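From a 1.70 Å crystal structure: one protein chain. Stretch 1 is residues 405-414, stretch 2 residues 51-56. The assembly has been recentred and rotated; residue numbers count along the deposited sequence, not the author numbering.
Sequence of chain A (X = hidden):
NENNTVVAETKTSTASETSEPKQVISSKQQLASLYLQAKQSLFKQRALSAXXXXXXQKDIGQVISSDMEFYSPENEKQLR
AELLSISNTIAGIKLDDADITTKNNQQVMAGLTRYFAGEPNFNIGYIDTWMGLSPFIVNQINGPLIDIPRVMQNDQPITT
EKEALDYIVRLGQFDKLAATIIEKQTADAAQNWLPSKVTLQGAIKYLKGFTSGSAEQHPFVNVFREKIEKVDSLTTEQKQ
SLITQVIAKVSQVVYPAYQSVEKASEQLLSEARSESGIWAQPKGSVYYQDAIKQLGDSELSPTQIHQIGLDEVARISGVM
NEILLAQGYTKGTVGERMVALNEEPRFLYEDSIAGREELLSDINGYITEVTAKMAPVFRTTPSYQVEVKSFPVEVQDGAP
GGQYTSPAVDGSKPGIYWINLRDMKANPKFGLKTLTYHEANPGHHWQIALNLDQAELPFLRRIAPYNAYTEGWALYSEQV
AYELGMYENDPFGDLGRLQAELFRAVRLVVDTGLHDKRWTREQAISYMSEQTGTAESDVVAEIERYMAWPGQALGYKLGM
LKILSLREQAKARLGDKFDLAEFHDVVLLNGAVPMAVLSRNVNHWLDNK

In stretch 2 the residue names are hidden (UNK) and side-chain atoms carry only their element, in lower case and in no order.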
# COMPACT_ATOMS: atom_id res chain seq x y z
N THR A 405 -0.00 -4.58 7.23
CA THR A 405 -1.15 -3.72 7.63
C THR A 405 -0.92 -3.01 8.92
O THR A 405 -0.36 -3.58 9.84
CB THR A 405 -2.46 -4.52 7.70
OG1 THR A 405 -2.31 -5.66 8.56
CG2 THR A 405 -2.86 -5.03 6.30
N SER A 406 -1.21 -1.70 8.92
CA SER A 406 -0.95 -0.86 10.10
C SER A 406 -1.74 -1.29 11.34
O SER A 406 -2.84 -1.86 11.23
CB SER A 406 -1.32 0.55 9.75
OG SER A 406 -1.35 1.40 10.94
N PRO A 407 -1.17 -1.05 12.51
CA PRO A 407 -2.03 -1.18 13.71
C PRO A 407 -3.19 -0.16 13.72
O PRO A 407 -3.14 0.86 13.06
CB PRO A 407 -1.10 -0.85 14.84
CG PRO A 407 0.30 -0.66 14.22
CD PRO A 407 0.06 -0.32 12.80
N ALA A 408 -4.22 -0.45 14.48
CA ALA A 408 -5.17 0.58 14.86
C ALA A 408 -4.43 1.59 15.75
O ALA A 408 -3.50 1.20 16.48
CB ALA A 408 -6.32 -0.10 15.67
N VAL A 409 -4.81 2.86 15.67
CA VAL A 409 -4.11 3.91 16.42
C VAL A 409 -3.98 3.53 17.87
O VAL A 409 -2.92 3.64 18.48
CB VAL A 409 -4.73 5.28 16.25
CG1 VAL A 409 -3.89 6.35 16.96
CG2 VAL A 409 -4.85 5.58 14.82
N ASP A 410 -5.02 2.92 18.45
CA ASP A 410 -4.98 2.57 19.89
C ASP A 410 -4.30 1.29 20.23
O ASP A 410 -4.18 0.97 21.40
CB ASP A 410 -6.39 2.58 20.53
CG ASP A 410 -7.30 1.47 20.02
OD1 ASP A 410 -6.78 0.48 19.38
OD2 ASP A 410 -8.54 1.60 20.26
N GLY A 411 -3.81 0.55 19.27
CA GLY A 411 -3.02 -0.59 19.64
C GLY A 411 -3.85 -1.87 19.85
O GLY A 411 -3.30 -2.99 19.94
N SER A 412 -5.17 -1.73 19.84
CA SER A 412 -6.05 -2.87 20.07
C SER A 412 -5.98 -3.95 18.97
O SER A 412 -6.24 -5.14 19.21
CB SER A 412 -7.48 -2.37 20.24
OG SER A 412 -7.95 -1.81 19.03
N LYS A 413 -5.67 -3.54 17.76
CA LYS A 413 -5.39 -4.51 16.68
C LYS A 413 -3.94 -4.19 16.26
O LYS A 413 -3.64 -3.00 16.06
CB LYS A 413 -6.39 -4.28 15.55
CG LYS A 413 -6.08 -5.00 14.23
CD LYS A 413 -6.78 -4.40 13.03
CE LYS A 413 -6.08 -3.12 12.58
NZ LYS A 413 -6.87 -2.45 11.50
N PRO A 414 -3.04 -5.21 16.18
CA PRO A 414 -1.60 -5.05 16.03
C PRO A 414 -1.25 -4.74 14.61
O PRO A 414 -2.08 -4.97 13.71
CB PRO A 414 -1.05 -6.44 16.43
CG PRO A 414 -2.16 -7.35 16.01
CD PRO A 414 -3.38 -6.64 16.47
N UNK A 51 -12.76 2.86 10.20
CA UNK A 51 -12.72 1.54 10.88
C UNK A 51 -11.32 0.85 10.88
O UNK A 51 -10.88 0.31 11.90
c UNK A 51 -13.79 0.61 10.27
c UNK A 51 -13.69 -0.84 10.93
o UNK A 51 -15.08 1.22 10.46
N UNK A 52 -10.64 0.89 9.73
CA UNK A 52 -9.29 0.32 9.56
C UNK A 52 -8.34 0.89 10.62
O UNK A 52 -7.57 0.14 11.26
c UNK A 52 -8.78 0.61 8.11
s UNK A 52 -7.23 0.27 5.88
c UNK A 52 -7.65 -0.18 7.63
c UNK A 52 -6.89 2.02 6.07
N UNK A 53 -8.43 2.19 10.89
CA UNK A 53 -7.54 2.83 11.86
C UNK A 53 -8.05 2.81 13.28
O UNK A 53 -7.32 3.12 14.26
c UNK A 53 -5.00 3.92 10.68
c UNK A 53 -4.29 4.42 8.55
c UNK A 53 -4.03 3.99 9.79
c UNK A 53 -6.57 4.85 9.17
c UNK A 53 -7.30 4.26 11.44
o UNK A 53 -3.15 4.40 7.75
c UNK A 53 -5.54 4.90 8.19
c UNK A 53 -6.29 4.36 10.39
N UNK A 54 -9.25 2.27 13.44
CA UNK A 54 -9.87 2.17 14.74
C UNK A 54 -10.42 3.47 15.28
O UNK A 54 -10.46 3.67 16.51
N UNK A 55 -10.82 4.38 14.39
CA UNK A 55 -11.31 5.67 14.76
C UNK A 55 -12.78 5.60 15.14
O UNK A 55 -13.52 4.73 14.62
c UNK A 55 -9.72 7.97 12.08
c UNK A 55 -9.71 6.83 13.13
c UNK A 55 -8.70 7.00 14.35
c UNK A 55 -11.15 6.67 13.64
N UNK A 56 -13.21 6.52 16.01
CA UNK A 56 -14.59 6.55 16.49
C UNK A 56 -15.08 8.00 16.61
O UNK A 56 -14.44 8.94 16.08
o UNK A 56 -13.85 6.26 18.78
c UNK A 56 -14.70 5.72 17.79
O HOH W 1 -8.98 -1.57 13.23
O HOH W 2 -7.71 3.07 17.41
O HOH W 3 -0.74 4.13 9.58
O HOH W 4 -9.99 0.95 18.03

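Position 51 carries three side-chain atoms: one carbon bonded to an oxygen and a second carbon, none within 4.5 Å of stretch 1. That branching at CB, with one oxygen and one methyl, identifies threonine. Thr-51 points its CA-to-CB bond away from stretch 1, and its nearest approach is Thr-51 CG2 to Lys-413 NZ, 7.0 Å. Its carbonyl matters more: water 1 donates to Thr-51 O at 3.0 Å and accepts from Lys-413 NZ at 2.9 Å, so the two stretches are linked through solvent here.

Position 52 has an unbranched chain of two carbons, a sulfur and a terminal carbon, none within 4.5 Å of stretch 1, a pattern that among the standard residues belongs to methionine. Met-52 has chi angles t, t and p, and its side chain comes nearest at Met-52 CG, 4.6 Å from Lys-413 NZ. The backbone makes the contact instead, with Lys-413 NZ donating to Met-52 O at 2.7 Å. The lysine reaches it with CA-to-CB directed toward stretch 2 and chi angles t, t, p and t.

Position 53 shows one carbon leading to a six-membered carbon ring that bears one oxygen; a ring carbon meets Ser-406 OG. A phenol of this kind is tyrosine; phenylalanine would lack the oxygen. Tyr-53 gives up 73 Å² to stretch 1, the largest share of any residue in either stretch. Ser-406 OG lies 3.9 Å from Tyr-53 CE1, at the ring edge and near its plane, while water 3 lies 3.0 Å from Tyr-53 OH and donates to Ser-406 OG at 3.1 Å. On the backbone, Val-409 N donates to Tyr-53 O at 2.9 Å, with an N-H...acceptor angle of 163°, a nearly straight bond.

Position 54 has no side-chain atoms, and its CA is 4.3 Å from Ala-408 CB; it is glycine. Two observations agree with this. Its phi of 75° is positive, in a Schellman motif where the chain leaves the helix, and an ideal CB would point toward stretch 1 and sit a tight 3.1 Å from Ala-408 CB.

Position 55 has four carbons, forked at the second, with an end carbon meeting Val-409 CG2. A fork at the second carbon, not the first, separates leucine from isoleucine. The CA-to-CB bond of Leu-55 points sideways, but the end of the side chain comes nearer, placing Leu-55 CD2 4.1 Å from Val-409 CG2.

Position 56 has one carbon and one oxygen, neither touching stretch 1, which is serine. Ser-56 occupies an N-cap position, yet its side chain makes no capping bond; its nearest approach is Ser-56 OG to Asp-410 OD2, 7.2 Å.

The contact buries 289 Å² in total and is anchored by two direct hydrogen bonds to successive carbonyls, Met-52 O and Tyr-53 O. The type I turn from Ala-408 to Gly-411, with Gly-411 N donating to Ala-408 O at 2.9 Å, shapes the loop that presents Val-409 N. Water 2 extends this polar link, accepting from Asp-410 N at 2.9 Å. Beside it, Val-409 CG2 packs 4.4 Å from Tyr-53 CB and also meets Leu-55, adding an apolar patch to the backbone pairing.

Stretch 2 51-56: TMYGLS
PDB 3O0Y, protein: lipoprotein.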